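Local atomic coordinates of hypothetical protein (Bacteroides eggerthii, PDB entry 4JGL), a protein that is of unknown function but adopts a streptavidin-like beta fold supplemented by two extra alpha helices and carries bound calcium. Residues Arg62-Tyr70 / Thr82-Pro91; Gly94-Lys102 / Arg156-Val164. All coordinates share one frame; numbering follows the deposited sequence.

Contact 1: residues Arg62-Tyr70 / Thr82-Pro91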
# COMPACT_ATOMS: atom_id res chain seq x y z
N ARG A 62 -10.93 8.30 -8.95
CA ARG A 62 -11.07 9.59 -9.65
C ARG A 62 -10.28 10.73 -9.00
O ARG A 62 -10.79 11.85 -8.84
CB ARG A 62 -12.53 9.94 -9.82
CG ARG A 62 -13.03 9.54 -11.21
CD ARG A 62 -14.47 9.95 -11.45
NE ARG A 62 -15.29 9.76 -10.25
CZ ARG A 62 -15.61 8.58 -9.73
NH1 ARG A 62 -15.21 7.43 -10.28
NH2 ARG A 62 -16.35 8.56 -8.63
N GLY A 63 -9.02 10.45 -8.68
CA GLY A 63 -8.11 11.43 -8.13
C GLY A 63 -8.09 11.59 -6.62
O GLY A 63 -7.20 12.27 -6.08
N ALA A 64 -9.05 10.98 -5.94
CA ALA A 64 -9.05 10.91 -4.50
C ALA A 64 -8.26 9.67 -4.12
O ALA A 64 -8.31 8.66 -4.82
CB ALA A 64 -10.45 10.82 -3.95
N TYR A 65 -7.54 9.75 -3.01
CA TYR A 65 -6.73 8.62 -2.57
C TYR A 65 -7.25 8.06 -1.25
O TYR A 65 -7.61 8.82 -0.33
CB TYR A 65 -5.28 8.98 -2.36
CG TYR A 65 -4.57 9.48 -3.59
CD1 TYR A 65 -4.77 8.91 -4.82
CD2 TYR A 65 -3.64 10.48 -3.49
CE1 TYR A 65 -4.11 9.37 -5.97
CE2 TYR A 65 -2.94 10.94 -4.61
CZ TYR A 65 -3.21 10.37 -5.84
OH TYR A 65 -2.55 10.80 -6.98
N GLY A 66 -7.30 6.74 -1.18
CA GLY A 66 -7.64 6.03 0.04
C GLY A 66 -6.43 5.20 0.43
O GLY A 66 -6.00 4.34 -0.34
N ILE A 67 -5.87 5.49 1.58
CA ILE A 67 -4.63 4.86 2.00
C ILE A 67 -4.82 4.11 3.31
O ILE A 67 -5.13 4.69 4.36
CB ILE A 67 -3.50 5.88 2.14
CG1 ILE A 67 -3.40 6.72 0.87
CG2 ILE A 67 -2.18 5.14 2.44
CD1 ILE A 67 -2.39 7.82 0.95
N ASN A 68 -4.65 2.81 3.25
CA ASN A 68 -4.61 2.01 4.46
C ASN A 68 -3.20 2.01 5.03
O ASN A 68 -2.23 1.72 4.30
CB ASN A 68 -5.09 0.57 4.20
CG ASN A 68 -6.61 0.41 4.27
OD1 ASN A 68 -7.29 1.10 5.03
ND2 ASN A 68 -7.15 -0.54 3.49
N ILE A 69 -3.09 2.34 6.31
CA ILE A 69 -1.84 2.20 7.06
C ILE A 69 -1.96 0.91 7.84
O ILE A 69 -2.81 0.77 8.75
CB ILE A 69 -1.61 3.36 8.04
CG1 ILE A 69 -1.53 4.70 7.31
CG2 ILE A 69 -0.31 3.11 8.82
CD1 ILE A 69 -1.60 5.90 8.26
N TYR A 70 -1.17 -0.08 7.45
CA TYR A 70 -1.02 -1.35 8.14
C TYR A 70 0.24 -1.30 8.97
O TYR A 70 1.24 -0.68 8.55
CB TYR A 70 -0.85 -2.52 7.14
CG TYR A 70 -2.08 -2.87 6.33
CD1 TYR A 70 -2.41 -2.24 5.14
CD2 TYR A 70 -2.88 -3.92 6.73
CE1 TYR A 70 -3.55 -2.62 4.44
CE2 TYR A 70 -3.99 -4.28 6.04
CZ TYR A 70 -4.35 -3.64 4.90
OH TYR A 70 -5.48 -4.04 4.20
N THR A 82 -1.22 -6.09 9.44
CA THR A 82 -2.41 -5.96 10.28
C THR A 82 -3.03 -4.56 10.11
O THR A 82 -2.33 -3.57 10.17
CB THR A 82 -2.04 -6.16 11.76
OG1 THR A 82 -1.43 -7.45 11.93
CG2 THR A 82 -3.26 -6.02 12.68
N PRO A 83 -4.34 -4.48 9.87
CA PRO A 83 -4.97 -3.19 9.67
C PRO A 83 -4.70 -2.21 10.79
O PRO A 83 -4.59 -2.61 11.96
CB PRO A 83 -6.45 -3.52 9.58
CG PRO A 83 -6.50 -4.93 9.11
CD PRO A 83 -5.29 -5.59 9.67
N GLY A 84 -4.61 -0.95 10.43
CA GLY A 84 -4.35 0.12 11.37
C GLY A 84 -5.36 1.23 11.22
O GLY A 84 -6.39 1.25 11.89
N HIS A 85 -5.09 2.14 10.28
CA HIS A 85 -5.93 3.29 10.02
C HIS A 85 -6.13 3.44 8.53
O HIS A 85 -5.38 2.88 7.73
CB HIS A 85 -5.32 4.56 10.62
CG HIS A 85 -5.44 4.62 12.10
ND1 HIS A 85 -4.65 3.86 12.94
CD2 HIS A 85 -6.29 5.31 12.90
CE1 HIS A 85 -5.01 4.09 14.19
NE2 HIS A 85 -6.00 4.97 14.20
N PHE A 86 -7.11 4.24 8.16
CA PHE A 86 -7.44 4.59 6.78
C PHE A 86 -7.46 6.10 6.65
O PHE A 86 -8.15 6.78 7.41
CB PHE A 86 -8.80 4.00 6.41
CG PHE A 86 -9.24 4.36 5.03
CD1 PHE A 86 -8.68 3.78 3.92
CD2 PHE A 86 -10.21 5.33 4.85
CE1 PHE A 86 -9.08 4.15 2.63
CE2 PHE A 86 -10.64 5.66 3.57
CZ PHE A 86 -10.06 5.08 2.49
N VAL A 87 -6.71 6.60 5.69
CA VAL A 87 -6.63 8.01 5.40
C VAL A 87 -7.25 8.26 4.06
O VAL A 87 -6.92 7.59 3.08
CB VAL A 87 -5.18 8.49 5.37
CG1 VAL A 87 -5.10 9.99 5.08
CG2 VAL A 87 -4.46 8.15 6.67
N MSE A 88 -8.16 9.22 3.99
CA MSE A 88 -8.80 9.59 2.74
C MSE A 88 -8.36 11.00 2.39
O MSE A 88 -8.38 11.89 3.24
CB MSE A 88 -10.32 9.47 2.91
CG MSE A 88 -11.14 9.56 1.64
SE MSE A 88 -13.04 8.99 1.92
CE MSE A 88 -13.65 10.55 2.91
N ILE A 89 -7.94 11.19 1.13
CA ILE A 89 -7.43 12.46 0.64
C ILE A 89 -8.24 12.85 -0.59
O ILE A 89 -8.14 12.20 -1.62
CB ILE A 89 -5.94 12.40 0.29
CG1 ILE A 89 -5.15 11.88 1.50
CG2 ILE A 89 -5.45 13.77 -0.16
CD1 ILE A 89 -3.63 11.81 1.31
N VAL A 90 -9.09 13.86 -0.44
CA VAL A 90 -10.09 14.20 -1.44
C VAL A 90 -9.82 15.59 -1.99
O VAL A 90 -9.93 16.56 -1.24
CB VAL A 90 -11.52 14.12 -0.87
CG1 VAL A 90 -12.54 14.47 -1.94
CG2 VAL A 90 -11.81 12.74 -0.32
N PRO A 91 -9.50 15.72 -3.28
CA PRO A 91 -9.31 17.04 -3.86
C PRO A 91 -10.61 17.83 -3.94
O PRO A 91 -11.67 17.28 -4.24
CB PRO A 91 -8.76 16.74 -5.26
CG PRO A 91 -8.18 15.41 -5.18
CD PRO A 91 -9.01 14.65 -4.17
O HOH W 1 -5.86 13.15 -3.72
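Phe86 brings its ring against the backbone of Gly66, with CE1 of Phe86 3.5 Å from CA of Gly66. The torsion that sets CG of Phe86 anti to its own nitrogen (chi1 178°) carries the ring toward the neighbouring strand, and glycine suits the spot because a beta carbon there would collide with the ring. Asn68, across from Phe86, brings its amide oxygen to the ring edge: in one of its two conformers OD1 of Asn68 lies 3.2 Å from CD1 of Phe86, near the ring plane, while amide and ring planes stand 65° apart.

The two strands pair antiparallel. Tyr65 with Ile89, Ile67 with Val87 and Ile69 with His85 are hydrogen-bonded pairs; in the middle pair both bonds are nearly straight, Ile67 N to Val87 O being 2.8 Å at 170°. Near Tyr70 the regularity breaks in a classic beta bulge, where Gly84 and His85 both face Ile69. At Gly84 a side chain would run into the Ile69 carbonyl, so glycine fits here too. At the other end, a water donates to the carbonyl oxygens of Gly63 and Ile89.

The middle of the face that bears Ile67, Ile69, Val87 and Ile89 is aliphatic, its branched residues suited to beta structure, with Tyr65 and His85 toward its ends; OH of Tyr65 is hydrogen-bonded to Lys147 and ND1 of His85 to Tyr167. CD1 of Ile69 meets CG2 of Val87 at 4.0 Å, and Ile67 and Ile89 cross at a slant.

This pairing belongs to the hairpin of strands 64-75 and 78-92 within the curled antiparallel sheet. Strand 54-61 flanks one side and strand 96-103 the other, while Phe160, Leu163 and Val164 of helix 158-165 pack on the isoleucine and valine face.

Contact 2: residues Gly94-Lys102 / Arg156-Val164. With EDO (1,2-ethanediol), chain E.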
# COMPACT_ATOMS: atom_id res chain seq x y z
N GLY A 94 -9.96 24.77 -6.13
CA GLY A 94 -8.89 25.70 -5.76
C GLY A 94 -7.72 25.02 -5.09
O GLY A 94 -7.15 25.56 -4.13
N ASP A 95 -7.37 23.83 -5.59
CA ASP A 95 -6.20 23.07 -5.13
C ASP A 95 -6.20 22.77 -3.61
O ASP A 95 -5.15 22.62 -3.00
CB ASP A 95 -4.91 23.77 -5.58
CG ASP A 95 -4.83 23.89 -7.10
OD1 ASP A 95 -5.40 23.03 -7.81
OD2 ASP A 95 -4.20 24.86 -7.59
N LYS A 96 -7.40 22.62 -3.04
CA LYS A 96 -7.53 22.22 -1.65
C LYS A 96 -7.62 20.68 -1.58
O LYS A 96 -8.04 20.03 -2.53
CB LYS A 96 -8.76 22.87 -1.01
CG LYS A 96 -8.61 24.40 -0.83
N LEU A 97 -7.21 20.15 -0.43
CA LEU A 97 -7.38 18.71 -0.12
C LEU A 97 -8.11 18.56 1.18
O LEU A 97 -7.81 19.24 2.16
CB LEU A 97 -6.05 18.02 0.02
CG LEU A 97 -5.11 18.04 -1.17
CD1 LEU A 97 -3.81 17.39 -0.74
CD2 LEU A 97 -5.75 17.36 -2.36
N GLU A 98 -9.10 17.66 1.21
CA GLU A 98 -9.72 17.24 2.44
C GLU A 98 -9.05 15.94 2.90
O GLU A 98 -9.08 14.94 2.18
CB GLU A 98 -11.21 17.00 2.25
CG GLU A 98 -11.99 18.22 1.83
CD GLU A 98 -13.46 17.94 1.61
OE1 GLU A 98 -13.90 16.78 1.61
OE2 GLU A 98 -14.19 18.90 1.38
N ILE A 99 -8.50 15.94 4.10
CA ILE A 99 -7.81 14.79 4.65
C ILE A 99 -8.53 14.35 5.91
O ILE A 99 -8.71 15.13 6.85
CB ILE A 99 -6.32 15.06 4.92
CG1 ILE A 99 -5.61 15.43 3.62
CG2 ILE A 99 -5.66 13.85 5.53
CD1 ILE A 99 -4.13 15.78 3.76
N THR A 100 -8.97 13.09 5.92
CA THR A 100 -9.68 12.53 7.06
C THR A 100 -9.09 11.17 7.40
O THR A 100 -8.55 10.49 6.52
CB THR A 100 -11.17 12.42 6.82
OG1 THR A 100 -11.42 11.58 5.70
CG2 THR A 100 -11.81 13.78 6.61
N ILE A 101 -9.20 10.81 8.67
CA ILE A 101 -8.60 9.60 9.18
C ILE A 101 -9.63 8.79 9.98
O ILE A 101 -10.40 9.37 10.74
CB ILE A 101 -7.37 9.94 10.05
CG1 ILE A 101 -6.37 10.82 9.28
CG2 ILE A 101 -6.74 8.69 10.60
CD1 ILE A 101 -5.39 11.63 10.18
N LYS A 102 -9.65 7.48 9.76
CA LYS A 102 -10.54 6.54 10.45
C LYS A 102 -9.68 5.38 10.97
O LYS A 102 -8.71 4.97 10.33
CB LYS A 102 -11.60 5.95 9.49
CG LYS A 102 -12.60 6.94 8.90
CD LYS A 102 -13.91 6.93 9.67
CE LYS A 102 -15.11 7.20 8.76
NZ LYS A 102 -16.42 6.79 9.37
N ARG A 156 0.34 20.58 1.38
CA ARG A 156 -1.06 20.42 1.80
C ARG A 156 -1.34 19.15 2.61
O ARG A 156 -2.46 18.97 3.15
CB ARG A 156 -1.95 20.39 0.56
CG ARG A 156 -1.81 21.62 -0.35
CD ARG A 156 -2.55 21.41 -1.63
NE ARG A 156 -1.97 20.32 -2.41
CZ ARG A 156 -2.48 19.81 -3.52
NH1 ARG A 156 -3.62 20.28 -4.02
NH2 ARG A 156 -1.86 18.81 -4.14
N CYS A 157 -0.35 18.26 2.71
CA CYS A 157 -0.56 16.92 3.28
C CYS A 157 0.06 16.71 4.63
O CYS A 157 0.24 15.58 5.06
CB CYS A 157 -0.04 15.86 2.32
SG CYS A 157 -1.02 15.78 0.85
N ALA A 158 0.34 17.79 5.35
CA ALA A 158 0.88 17.65 6.70
C ALA A 158 0.09 16.73 7.60
O ALA A 158 0.65 15.96 8.35
CB ALA A 158 1.01 19.03 7.35
N GLU A 159 -1.23 16.77 7.52
CA GLU A 159 -2.06 15.91 8.35
C GLU A 159 -1.73 14.44 8.11
O GLU A 159 -1.72 13.62 9.03
CB GLU A 159 -3.52 16.20 8.03
CG GLU A 159 -4.51 15.62 8.98
CD GLU A 159 -5.93 16.19 8.79
OE1 GLU A 159 -6.15 17.12 7.98
OE2 GLU A 159 -6.84 15.67 9.46
N PHE A 160 -1.47 14.10 6.85
CA PHE A 160 -1.09 12.73 6.49
C PHE A 160 0.34 12.39 6.90
O PHE A 160 0.57 11.36 7.51
CB PHE A 160 -1.30 12.54 4.98
CG PHE A 160 -0.79 11.23 4.41
CD1 PHE A 160 -1.12 10.01 4.98
CD2 PHE A 160 -0.01 11.24 3.29
CE1 PHE A 160 -0.69 8.82 4.40
CE2 PHE A 160 0.41 10.05 2.73
CZ PHE A 160 0.10 8.86 3.30
N LYS A 161 1.28 13.26 6.57
CA LYS A 161 2.68 13.08 6.93
C LYS A 161 2.82 12.92 8.44
O LYS A 161 3.50 12.02 8.91
CB LYS A 161 3.51 14.26 6.44
CG LYS A 161 5.03 14.11 6.70
CD LYS A 161 5.82 15.30 6.17
CE LYS A 161 7.33 15.09 6.27
NZ LYS A 161 7.74 14.57 7.57
N ASN A 162 2.12 13.78 9.19
CA ASN A 162 2.22 13.74 10.65
C ASN A 162 1.63 12.48 11.23
O ASN A 162 2.16 11.91 12.17
CB ASN A 162 1.54 14.96 11.29
CG ASN A 162 2.26 16.28 10.98
OD1 ASN A 162 3.41 16.29 10.56
ND2 ASN A 162 1.56 17.39 11.16
N LEU A 163 0.50 12.01 10.69
CA LEU A 163 -0.04 10.74 11.13
C LEU A 163 0.96 9.60 10.99
O LEU A 163 1.12 8.77 11.88
CB LEU A 163 -1.32 10.39 10.35
CG LEU A 163 -1.92 9.00 10.60
CD1 LEU A 163 -2.41 8.84 12.04
CD2 LEU A 163 -3.05 8.74 9.63
N VAL A 164 1.61 9.53 9.83
CA VAL A 164 2.58 8.48 9.57
C VAL A 164 3.81 8.65 10.47
O VAL A 164 4.25 7.71 11.10
CB VAL A 164 2.95 8.43 8.09
CG1 VAL A 164 4.14 7.48 7.86
CG2 VAL A 164 1.74 7.95 7.27
C1 EDO E . 7.37 9.52 5.61
O1 EDO E . 8.67 9.56 5.01
C2 EDO E . 6.90 10.95 5.77
O2 EDO E . 7.80 11.64 6.65
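The carbonyl oxygen of Asp95 receives NH1 of Arg156 at 3.0 Å, in a bond that is straight at hydrogen (169°). The oxygen lies practically in the guanidinium plane, whereas the donor sits 55° out of the carbonyl plane: the approach suits the N-H but misses the oxygen's lone pairs. A bend at chi3 sets the guanidinium with NH1 toward the carbonyl of Asp95, and its NH2 forms a salt bridge with Asp154. Leu97 crosses Arg156 at about a right angle, with its CD1 over one face of the guanidinium, offset toward the rim. The same methyl is 3.6 Å from SG of Cys157, the residue at the N-cap position of the helix.

Farther along, Ile99 and Glu159 slide past each other in opposite directions. The stem of Glu159 supplies the apolar contact, its CG lying 4.0 Å from CG2 of Ile99. The carboxylate instead comes beside a backbone acceptor: OE2 of Glu159 is 3.3 Å from O of Ile99, a pair without a hydrogen bond. CD1 of Ile99 lies 3.8 Å from CA of Cys157. Ile101 and Leu163 then meet tip to tip, CD1 of Ile101 lying 3.8 Å from CD2 of Leu163.

Of every second strand residue, Leu97 faces the residues leading into helix 158-165, Ile99 and Ile101 the helix itself, whose axis runs at 29° to the strand. With one direct hydrogen bond between the segments, helix and strand are held largely by aliphatic packing, while long polar side chains contribute their hydrocarbon stems at the margins.

Contact 1 lies nearer the middle of the fold: its centre is about 9 Å from the centre of the chain, that of contact 2 about 17 Å; five residues of contact 1 are buried against two of contact 2. Their chemistry follows from the elements joined: backbone hydrogen bonds hold two strands together in contact 1, whereas contact 2 seats a helix on a strand chiefly through side chains. They meet in one sheet, since strands 78-92 and 96-103 are neighbours, probably hydrogen-bonded from Phe86 N to Lys102 O. Leu163 packs on Val87 as well as Ile101, so helix 158-165 lies over strands 64-75, 78-92 and 96-103.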